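Local atomic coordinates of Anapc5 protein (Xenopus laevis, PDB entry 5BPZ), a protein that forms a subunit of the anaphase-promoting complex (APC/C), which acts in the cell cycle, and is represented here by its all-helical N-terminal domain. Residues 29-37 with 152-160; 39-50 with 84-95. All coordinates share one frame; numbering follows the deposited sequence.

Contact 1: residues 29-37 with 152-160. With EDO (1,2-ethanediol), chain B.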
loop_
_atom_site.group_PDB
_atom_site.type_symbol
_atom_site.label_atom_id
_atom_site.label_comp_id
_atom_site.label_asym_id
_atom_site.label_seq_id
_atom_site.Cartn_x
_atom_site.Cartn_y
_atom_site.Cartn_z
ATOM N N TRP A 29 5.622 -13.187 3.698
ATOM C CA TRP A 29 5.658 -11.971 4.512
ATOM C C TRP A 29 4.930 -10.791 3.841
ATOM O O TRP A 29 4.333 -9.968 4.536
ATOM C CB TRP A 29 7.105 -11.607 4.900
ATOM C CG TRP A 29 7.236 -10.524 5.937
ATOM C CD1 TRP A 29 6.352 -10.226 6.935
ATOM C CD2 TRP A 29 8.363 -9.664 6.133
ATOM N NE1 TRP A 29 6.828 -9.183 7.694
ATOM C CE2 TRP A 29 8.065 -8.825 7.232
ATOM C CE3 TRP A 29 9.595 -9.503 5.473
ATOM C CZ2 TRP A 29 8.954 -7.843 7.687
ATOM C CZ3 TRP A 29 10.472 -8.525 5.922
ATOM C CH2 TRP A 29 10.151 -7.710 7.017
ATOM N N VAL A 30 4.973 -10.725 2.498
ATOM C CA VAL A 30 4.285 -9.701 1.711
ATOM C C VAL A 30 2.819 -10.130 1.634
ATOM O O VAL A 30 2.531 -11.220 1.142
ATOM C CB VAL A 30 4.907 -9.514 0.297
ATOM C CG1 VAL A 30 4.145 -8.461 -0.505
ATOM C CG2 VAL A 30 6.383 -9.146 0.383
ATOM N N THR A 31 1.907 -9.297 2.156
ATOM C CA THR A 31 0.469 -9.580 2.163
ATOM C C THR A 31 -0.320 -8.434 1.495
ATOM O O THR A 31 0.235 -7.340 1.358
ATOM C CB THR A 31 -0.031 -9.797 3.610
ATOM O OG1 THR A 31 0.283 -8.653 4.399
ATOM C CG2 THR A 31 0.509 -11.072 4.257
ATOM N N PRO A 32 -1.622 -8.633 1.126
ATOM C CA PRO A 32 -2.409 -7.514 0.556
ATOM C C PRO A 32 -2.485 -6.260 1.447
ATOM O O PRO A 32 -2.560 -5.153 0.914
ATOM C CB PRO A 32 -3.791 -8.122 0.315
ATOM C CG PRO A 32 -3.595 -9.591 0.324
ATOM C CD PRO A 32 -2.430 -9.872 1.208
ATOM N N TYR A 33 -2.427 -6.417 2.790
ATOM C CA TYR A 33 -2.399 -5.273 3.711
ATOM C C TYR A 33 -1.096 -4.471 3.514
ATOM O O TYR A 33 -1.132 -3.236 3.470
ATOM C CB TYR A 33 -2.517 -5.723 5.186
ATOM C CG TYR A 33 -2.147 -4.627 6.161
ATOM C CD1 TYR A 33 -3.019 -3.571 6.419
ATOM C CD2 TYR A 33 -0.900 -4.610 6.781
ATOM C CE1 TYR A 33 -2.665 -2.537 7.278
ATOM C CE2 TYR A 33 -0.534 -3.572 7.640
ATOM C CZ TYR A 33 -1.427 -2.547 7.897
ATOM O OH TYR A 33 -1.082 -1.520 8.737
ATOM N N LYS A 34 0.050 -5.187 3.424
ATOM C CA LYS A 34 1.382 -4.592 3.246
ATOM C C LYS A 34 1.457 -3.834 1.920
ATOM O O LYS A 34 2.050 -2.763 1.882
ATOM C CB LYS A 34 2.491 -5.659 3.323
ATOM C CG LYS A 34 2.614 -6.353 4.679
ATOM C CD LYS A 34 3.653 -5.718 5.588
ATOM C CE LYS A 34 4.274 -6.713 6.544
ATOM N NZ LYS A 34 3.312 -7.204 7.565
ATOM N N ILE A 35 0.811 -4.371 0.854
ATOM C CA ILE A 35 0.713 -3.764 -0.486
ATOM C C ILE A 35 -0.057 -2.444 -0.372
ATOM O O ILE A 35 0.366 -1.418 -0.914
ATOM C CB ILE A 35 0.045 -4.752 -1.488
ATOM C CG1 ILE A 35 0.995 -5.939 -1.808
ATOM C CG2 ILE A 35 -0.391 -4.040 -2.774
ATOM C CD1 ILE A 35 0.295 -7.184 -2.533
ATOM N N SER A 36 -1.158 -2.473 0.384
ATOM C CA SER A 36 -2.020 -1.323 0.649
ATOM C C SER A 36 -1.262 -0.210 1.392
ATOM O O SER A 36 -1.465 0.972 1.119
ATOM C CB SER A 36 -3.253 -1.784 1.413
ATOM O OG SER A 36 -3.917 -2.793 0.667
ATOM N N VAL A 37 -0.337 -0.595 2.278
ATOM C CA VAL A 37 0.529 0.337 3.009
ATOM C C VAL A 37 1.540 0.975 2.029
ATOM O O VAL A 37 1.765 2.184 2.084
ATOM C CB VAL A 37 1.189 -0.317 4.244
ATOM C CG1 VAL A 37 2.206 0.622 4.887
ATOM C CG2 VAL A 37 0.123 -0.718 5.266
ATOM N N LEU A 152 -0.406 -14.281 -4.293
ATOM C CA LEU A 152 -0.412 -12.956 -3.672
ATOM C C LEU A 152 -1.429 -12.050 -4.373
ATOM O O LEU A 152 -2.182 -11.341 -3.697
ATOM C CB LEU A 152 0.991 -12.328 -3.663
ATOM C CG LEU A 152 1.116 -10.900 -3.108
ATOM C CD1 LEU A 152 0.716 -10.828 -1.627
ATOM C CD2 LEU A 152 2.507 -10.350 -3.353
ATOM N N TYR A 153 -1.467 -12.094 -5.716
ATOM C CA TYR A 153 -2.413 -11.307 -6.501
ATOM C C TYR A 153 -3.860 -11.750 -6.267
ATOM O O TYR A 153 -4.734 -10.889 -6.181
ATOM C CB TYR A 153 -2.058 -11.301 -8.003
ATOM C CG TYR A 153 -3.017 -10.467 -8.825
ATOM C CD1 TYR A 153 -3.073 -9.082 -8.676
ATOM C CD2 TYR A 153 -3.932 -11.068 -9.688
ATOM C CE1 TYR A 153 -3.992 -8.313 -9.385
ATOM C CE2 TYR A 153 -4.858 -10.308 -10.403
ATOM C CZ TYR A 153 -4.893 -8.933 -10.238
ATOM O OH TYR A 153 -5.803 -8.177 -10.927
ATOM N N THR A 154 -4.114 -13.073 -6.140
ATOM C CA THR A 154 -5.472 -13.574 -5.875
ATOM C C THR A 154 -5.912 -13.137 -4.470
ATOM O O THR A 154 -7.036 -12.657 -4.307
ATOM C CB THR A 154 -5.627 -15.086 -6.158
ATOM O OG1 THR A 154 -4.894 -15.850 -5.200
ATOM C CG2 THR A 154 -5.231 -15.474 -7.591
ATOM N N SER A 155 -4.988 -13.221 -3.482
ATOM C CA SER A 155 -5.200 -12.774 -2.096
ATOM C C SER A 155 -5.572 -11.296 -2.068
ATOM O O SER A 155 -6.411 -10.895 -1.261
ATOM C CB SER A 155 -3.941 -12.986 -1.257
ATOM O OG SER A 155 -3.682 -14.367 -1.072
ATOM N N LEU A 156 -4.942 -10.494 -2.955
ATOM C CA LEU A 156 -5.173 -9.061 -3.086
ATOM C C LEU A 156 -6.571 -8.785 -3.622
ATOM O O LEU A 156 -7.245 -7.873 -3.133
ATOM C CB LEU A 156 -4.096 -8.414 -3.968
ATOM C CG LEU A 156 -4.252 -6.919 -4.264
ATOM C CD1 LEU A 156 -3.966 -6.065 -3.033
ATOM C CD2 LEU A 156 -3.382 -6.523 -5.413
ATOM N N GLN A 157 -6.991 -9.554 -4.637
ATOM C CA GLN A 157 -8.329 -9.447 -5.218
ATOM C C GLN A 157 -9.390 -9.761 -4.160
ATOM O O GLN A 157 -10.337 -8.998 -4.040
ATOM C CB GLN A 157 -8.476 -10.371 -6.418
ATOM C CG GLN A 157 -7.688 -9.909 -7.636
ATOM C CD GLN A 157 -7.875 -10.872 -8.772
ATOM O OE1 GLN A 157 -7.597 -12.068 -8.652
ATOM N NE2 GLN A 157 -8.356 -10.373 -9.899
ATOM N N GLN A 158 -9.192 -10.832 -3.349
ATOM C CA GLN A 158 -10.098 -11.233 -2.255
ATOM C C GLN A 158 -10.124 -10.173 -1.149
ATOM O O GLN A 158 -11.175 -9.932 -0.562
ATOM C CB GLN A 158 -9.678 -12.583 -1.648
ATOM C CG GLN A 158 -9.909 -13.793 -2.542
ATOM C CD GLN A 158 -9.319 -15.058 -1.955
ATOM O OE1 GLN A 158 -8.105 -15.172 -1.718
ATOM N NE2 GLN A 158 -10.160 -16.061 -1.749
ATOM N N TYR A 159 -8.958 -9.573 -0.851
ATOM C CA TYR A 159 -8.789 -8.507 0.148
ATOM C C TYR A 159 -9.639 -7.314 -0.251
ATOM O O TYR A 159 -10.382 -6.805 0.579
ATOM C CB TYR A 159 -7.306 -8.100 0.238
ATOM C CG TYR A 159 -6.962 -7.102 1.328
ATOM C CD1 TYR A 159 -6.986 -7.473 2.670
ATOM C CD2 TYR A 159 -6.475 -5.833 1.010
ATOM C CE1 TYR A 159 -6.610 -6.581 3.672
ATOM C CE2 TYR A 159 -6.063 -4.944 2.005
ATOM C CZ TYR A 159 -6.149 -5.318 3.336
ATOM O OH TYR A 159 -5.776 -4.453 4.330
ATOM N N PHE A 160 -9.562 -6.894 -1.530
ATOM C CA PHE A 160 -10.367 -5.782 -2.029
ATOM C C PHE A 160 -11.855 -6.141 -2.063
ATOM O O PHE A 160 -12.681 -5.323 -1.664
ATOM C CB PHE A 160 -9.883 -5.256 -3.402
ATOM C CG PHE A 160 -10.780 -4.143 -3.890
ATOM C CD1 PHE A 160 -10.737 -2.885 -3.298
ATOM C CD2 PHE A 160 -11.748 -4.383 -4.858
ATOM C CE1 PHE A 160 -11.652 -1.893 -3.653
ATOM C CE2 PHE A 160 -12.637 -3.379 -5.241
ATOM C CZ PHE A 160 -12.601 -2.149 -4.615
HETATM C C1 EDO B . -11.217 -6.331 3.706
HETATM O O1 EDO B . -9.923 -6.195 3.177
HETATM C C2 EDO B . -11.878 -4.981 3.971
HETATM O O2 EDO B . -13.102 -5.173 4.623
#
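P32 and Y159 meet at the centre of a knob-into-hole joint between two helices of this all-helical domain: the proline ring, in the first turn of helix 32-46, sits among L152, S155, L156 and Y159 of helix 146-164. The axes of 32-37 and 152-160 approach to 9.8 Å at a crossing angle of -78°, nearly perpendicular, which concentrates the contact at the start of the first helix.

Apolar packing carries most of it. P32 CB lies 3.5 Å from Y159 CG, while P32 CG comes up against the backbone around S155 O. L156 adds its CD1 to the proline's CB and also touches I35 CG2. Farther up helix 146-164, L152 and I35 reach toward each other tip to tip, CD1 to CD1 at 3.8 Å; L152 CD2 meets V30 CG1, the two side chains crossing at about a right angle.

The aromatic contacts centre on Y159. With CG anti to the backbone N (chi1 -174°), its ring is carried along the start of helix 32-46; P32 C and Y33 N lie over one face, toward the rim. The opposite face receives O1 of a 1,2-ethanediol, probably from the crystallisation liquor, which also donates to Y159 O at 2.7 Å. Y33 runs alongside Y159 in the same direction and meets the Y159 hydroxyl at its ring edge, in plane, CD1 to OH 3.6 Å. The two phenols bond outside the pair, Y159 OH with M71 O and Y33 OH with L65 O.

None of the polar bonds joins the two segments to each other: S36 OG stands 3.3 Å from Y159 CE2 at the ring edge, but donates to P32 O at 2.7 Å, approaching that oxygen from the face opposite S36 N.

Contact 2: residues 39-50 with 84-95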
loop_
_atom_site.group_PDB
_atom_site.type_symbol
_atom_site.label_atom_id
_atom_site.label_comp_id
_atom_site.label_asym_id
_atom_site.label_seq_id
_atom_site.Cartn_x
_atom_site.Cartn_y
_atom_site.Cartn_z
ATOM N N VAL A 39 0.987 1.365 -1.223
ATOM C CA VAL A 39 0.096 2.235 -2.016
ATOM C C VAL A 39 -0.093 3.553 -1.232
ATOM O O VAL A 39 0.022 4.635 -1.812
ATOM C CB VAL A 39 -1.269 1.539 -2.316
ATOM C CG1 VAL A 39 -2.320 2.537 -2.798
ATOM C CG2 VAL A 39 -1.104 0.398 -3.323
ATOM N N LEU A 40 -0.356 3.450 0.085
ATOM C CA LEU A 40 -0.506 4.612 0.947
ATOM C C LEU A 40 0.777 5.457 0.982
ATOM O O LEU A 40 0.699 6.680 0.841
ATOM C CB LEU A 40 -0.950 4.200 2.354
ATOM C CG LEU A 40 -0.886 5.268 3.448
ATOM C CD1 LEU A 40 -1.857 6.410 3.175
ATOM C CD2 LEU A 40 -1.146 4.661 4.791
ATOM N N LEU A 41 1.943 4.808 1.127
ATOM C CA LEU A 41 3.220 5.522 1.146
ATOM C C LEU A 41 3.460 6.219 -0.185
ATOM O O LEU A 41 3.843 7.386 -0.199
ATOM C CB LEU A 41 4.388 4.595 1.510
ATOM C CG LEU A 41 4.436 4.129 2.969
ATOM C CD1 LEU A 41 5.383 2.925 3.121
ATOM C CD2 LEU A 41 4.844 5.270 3.904
ATOM N N SER A 42 3.132 5.545 -1.294
ATOM C CA SER A 42 3.264 6.110 -2.638
ATOM C C SER A 42 2.350 7.336 -2.824
ATOM O O SER A 42 2.824 8.391 -3.261
ATOM C CB SER A 42 2.966 5.051 -3.687
ATOM O OG SER A 42 3.095 5.581 -4.994
ATOM N N GLU A 43 1.051 7.195 -2.461
ATOM C CA GLU A 43 0.053 8.257 -2.559
ATOM C C GLU A 43 0.371 9.442 -1.663
ATOM O O GLU A 43 0.080 10.581 -2.034
ATOM C CB GLU A 43 -1.366 7.725 -2.302
ATOM C CG GLU A 43 -1.890 6.821 -3.419
ATOM C CD GLU A 43 -1.751 7.368 -4.828
ATOM O OE1 GLU A 43 -2.219 8.504 -5.075
ATOM O OE2 GLU A 43 -1.138 6.676 -5.674
ATOM N N MET A 44 0.999 9.186 -0.510
ATOM C CA MET A 44 1.390 10.253 0.406
ATOM C C MET A 44 2.496 11.119 -0.203
ATOM O O MET A 44 2.427 12.338 -0.097
ATOM C CB MET A 44 1.836 9.686 1.757
ATOM C CG MET A 44 0.691 9.454 2.706
ATOM S SD MET A 44 1.177 8.413 4.106
ATOM C CE MET A 44 1.984 9.660 5.144
ATOM N N SER A 45 3.499 10.497 -0.858
ATOM C CA SER A 45 4.604 11.236 -1.458
ATOM C C SER A 45 4.178 12.060 -2.674
ATOM O O SER A 45 4.769 13.092 -2.939
ATOM C CB SER A 45 5.772 10.309 -1.795
ATOM O OG SER A 45 5.394 9.300 -2.714
ATOM N N LYS A 46 3.136 11.626 -3.373
ATOM C CA LYS A 46 2.609 12.254 -4.585
ATOM C C LYS A 46 1.592 13.368 -4.318
ATOM O O LYS A 46 1.321 14.152 -5.226
ATOM C CB LYS A 46 1.970 11.179 -5.490
ATOM C CG LYS A 46 2.973 10.249 -6.169
ATOM C CD LYS A 46 2.336 8.921 -6.590
ATOM C CE LYS A 46 1.788 8.940 -7.997
ATOM N NZ LYS A 46 1.018 7.707 -8.314
ATOM N N ASN A 47 0.990 13.409 -3.116
ATOM C CA ASN A 47 -0.052 14.375 -2.732
ATOM C C ASN A 47 0.312 15.829 -3.099
ATOM O O ASN A 47 1.239 16.400 -2.538
ATOM C CB ASN A 47 -0.376 14.236 -1.237
ATOM C CG ASN A 47 -1.651 14.902 -0.762
ATOM O OD1 ASN A 47 -2.263 15.737 -1.441
ATOM N ND2 ASN A 47 -2.050 14.573 0.464
ATOM N N THR A 48 -0.407 16.398 -4.063
ATOM C CA THR A 48 -0.172 17.762 -4.550
ATOM C C THR A 48 -0.867 18.841 -3.683
ATOM O O THR A 48 -0.682 20.028 -3.934
ATOM C CB THR A 48 -0.637 17.879 -6.017
ATOM O OG1 THR A 48 -2.045 17.646 -6.062
ATOM C CG2 THR A 48 0.096 16.913 -6.963
ATOM N N LYS A 49 -1.669 18.434 -2.688
ATOM C CA LYS A 49 -2.459 19.364 -1.877
ATOM C C LYS A 49 -1.865 19.689 -0.507
ATOM O O LYS A 49 -2.421 20.528 0.206
ATOM C CB LYS A 49 -3.906 18.866 -1.747
ATOM C CG LYS A 49 -4.631 18.795 -3.094
ATOM C CD LYS A 49 -6.071 18.383 -2.928
ATOM C CE LYS A 49 -6.752 18.213 -4.262
ATOM N NZ LYS A 49 -8.148 17.729 -4.108
ATOM N N ILE A 50 -0.720 19.084 -0.157
ATOM C CA ILE A 50 -0.014 19.372 1.094
ATOM C C ILE A 50 1.466 19.626 0.821
ATOM O O ILE A 50 2.021 19.119 -0.158
ATOM C CB ILE A 50 -0.256 18.335 2.232
ATOM C CG1 ILE A 50 0.412 16.983 1.932
ATOM C CG2 ILE A 50 -1.761 18.175 2.575
ATOM C CD1 ILE A 50 0.664 16.170 3.159
ATOM N N CYS A 84 -5.194 11.727 6.640
ATOM C CA CYS A 84 -4.961 12.145 5.253
ATOM C C CYS A 84 -6.304 12.021 4.484
ATOM O O CYS A 84 -6.474 11.067 3.720
ATOM C CB CYS A 84 -3.872 11.291 4.603
ATOM S SG CYS A 84 -2.362 11.079 5.584
ATOM N N PRO A 85 -7.294 12.919 4.694
ATOM C CA PRO A 85 -8.598 12.750 4.015
ATOM C C PRO A 85 -8.559 12.702 2.485
ATOM O O PRO A 85 -9.382 12.004 1.889
ATOM C CB PRO A 85 -9.426 13.930 4.528
ATOM C CG PRO A 85 -8.754 14.365 5.779
ATOM C CD PRO A 85 -7.300 14.118 5.558
ATOM N N ASN A 86 -7.582 13.398 1.864
ATOM C CA ASN A 86 -7.372 13.438 0.413
ATOM C C ASN A 86 -6.999 12.051 -0.136
ATOM O O ASN A 86 -7.764 11.476 -0.922
ATOM C CB ASN A 86 -6.257 14.435 0.026
ATOM C CG ASN A 86 -6.311 15.813 0.653
ATOM O OD1 ASN A 86 -7.264 16.577 0.468
ATOM N ND2 ASN A 86 -5.225 16.202 1.310
ATOM N N VAL A 87 -5.850 11.507 0.321
ATOM C CA VAL A 87 -5.250 10.266 -0.172
ATOM C C VAL A 87 -6.061 9.001 0.153
ATOM O O VAL A 87 -5.867 8.023 -0.548
ATOM C CB VAL A 87 -3.740 10.075 0.198
ATOM C CG1 VAL A 87 -2.913 11.317 -0.105
ATOM C CG2 VAL A 87 -3.538 9.621 1.630
ATOM N N SER A 88 -6.936 8.996 1.178
ATOM C CA SER A 88 -7.736 7.804 1.529
ATOM C C SER A 88 -8.467 7.193 0.325
ATOM O O SER A 88 -8.360 5.982 0.099
ATOM C CB SER A 88 -8.719 8.111 2.653
ATOM O OG SER A 88 -9.626 9.130 2.264
ATOM N N SER A 89 -9.143 8.047 -0.481
ATOM C CA SER A 89 -9.869 7.631 -1.679
ATOM C C SER A 89 -8.912 7.172 -2.755
ATOM O O SER A 89 -9.178 6.167 -3.408
ATOM C CB SER A 89 -10.752 8.763 -2.203
ATOM O OG SER A 89 -11.823 9.039 -1.314
ATOM N N SER A 90 -7.800 7.900 -2.944
ATOM C CA SER A 90 -6.785 7.595 -3.948
ATOM C C SER A 90 -6.153 6.240 -3.682
ATOM O O SER A 90 -5.864 5.506 -4.625
ATOM C CB SER A 90 -5.714 8.679 -3.977
ATOM O OG SER A 90 -6.289 9.951 -4.223
ATOM N N VAL A 91 -5.936 5.919 -2.401
ATOM C CA VAL A 91 -5.382 4.646 -1.942
ATOM C C VAL A 91 -6.395 3.546 -2.282
ATOM O O VAL A 91 -6.029 2.558 -2.924
ATOM C CB VAL A 91 -5.044 4.684 -0.424
ATOM C CG1 VAL A 91 -4.764 3.289 0.127
ATOM C CG2 VAL A 91 -3.869 5.608 -0.150
ATOM N N HIS A 92 -7.667 3.756 -1.881
ATOM C CA HIS A 92 -8.778 2.831 -2.097
ATOM C C HIS A 92 -8.987 2.475 -3.580
ATOM O O HIS A 92 -9.063 1.287 -3.911
ATOM C CB HIS A 92 -10.065 3.370 -1.445
ATOM C CG HIS A 92 -11.248 2.473 -1.618
ATOM N ND1 HIS A 92 -11.374 1.298 -0.902
ATOM C CD2 HIS A 92 -12.307 2.593 -2.453
ATOM C CE1 HIS A 92 -12.508 0.753 -1.309
ATOM N NE2 HIS A 92 -13.099 1.487 -2.248
ATOM N N ILE A 93 -9.028 3.495 -4.465
ATOM C CA ILE A 93 -9.228 3.326 -5.912
ATOM C C ILE A 93 -7.999 2.687 -6.580
ATOM O O ILE A 93 -8.163 1.955 -7.554
ATOM C CB ILE A 93 -9.687 4.654 -6.625
ATOM C CG1 ILE A 93 -10.920 5.319 -5.941
ATOM C CG2 ILE A 93 -9.926 4.472 -8.134
ATOM C CD1 ILE A 93 -12.292 4.585 -6.030
ATOM N N ARG A 94 -6.783 2.955 -6.074
ATOM C CA ARG A 94 -5.568 2.358 -6.644
ATOM C C ARG A 94 -5.574 0.833 -6.439
ATOM O O ARG A 94 -5.211 0.098 -7.357
ATOM C CB ARG A 94 -4.295 2.994 -6.061
ATOM C CG ARG A 94 -3.001 2.362 -6.565
ATOM C CD ARG A 94 -2.264 3.247 -7.545
ATOM N NE ARG A 94 -1.283 4.074 -6.853
ATOM C CZ ARG A 94 0.027 4.031 -7.071
ATOM N NH1 ARG A 94 0.527 3.228 -8.003
ATOM N NH2 ARG A 94 0.844 4.808 -6.379
ATOM N N ILE A 95 -5.974 0.374 -5.237
ATOM C CA ILE A 95 -6.081 -1.050 -4.910
ATOM C C ILE A 95 -7.208 -1.646 -5.746
ATOM O O ILE A 95 -6.992 -2.666 -6.397
ATOM C CB ILE A 95 -6.230 -1.290 -3.378
ATOM C CG1 ILE A 95 -4.919 -0.911 -2.660
ATOM C CG2 ILE A 95 -6.627 -2.754 -3.062
ATOM C CD1 ILE A 95 -5.160 -0.241 -1.317
HETATM O O HOH W 1 -4.038 14.426 3.115
#
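The R94 guanidinium has K46 NZ over one face and two oxygens near its plane at the edge, S42 OG and E43 OE2. S42 OG is in plane but bonded only weakly, its N-H...O angle from NH2 being 116°. E43 OE2 is gripped side-on by two nitrogens, NE at 2.9 Å and NH2 at 2.8 Å; NH2 meets it nearly along the C-O axis, NE on the anti side. Both bonds fall on that one oxygen, with carboxylate and guanidinium planes 87° apart. K46 NZ, 3.6 Å from E43 OE2, completes a salt-bridge network in which the carboxylate probably offsets the nearness of the two cations. R94 arrives by bends at chi2 and chi3, its CG resting on V39 CG1. Replacing R94 by an alanine would probably leave E43 OE2 without its cross-helix cation and S42 OG without its weak donor, and V39 CG1 would lose the contact with CG though not that with CB.

Beneath the charges, V91 CG2 packs 3.7 Å from L40 CA and also meets E43 CB, and V87 CG2 lies 3.9 Å from L40 CD1. At the far end the N47 and N86 amides, crossing at about a right angle, both donate weakly to one water. N47 OD1 meanwhile accepts from K49 N at 3.0 Å, an Asx turn after the helix, while N47 ND2 rests against V87 CG1.

E43 sits among V87, S90, V91 and R94, and R94 among V39, S42, E43 and K46. With axes 9.3 Å apart and directions 132° from parallel, these reciprocal knobs into holes mark a steeply inclined antiparallel helix pair within a helical bundle.

From the N terminus, helix 32-46 serves both contacts in turn: its first turns enter contact 1, its later turns contact 2. The chain then passes through helices 52-67 and 73-83 before 84-95 returns to 39-50, closing the shorter loop. Helices 103-114 and 129-142 follow, and 152-160 comes back to 29-37, closing the longer loop, inside which contact 2 is nested. The centres lie about 17 Å apart, on opposite sides of the chain's centre, yet the contacts touch: S36 OG is 3.5 Å from I95 CD1, and the F160 and H92 rings meet. Helix 32-46 thereby joins helices 85-99 and 146-164.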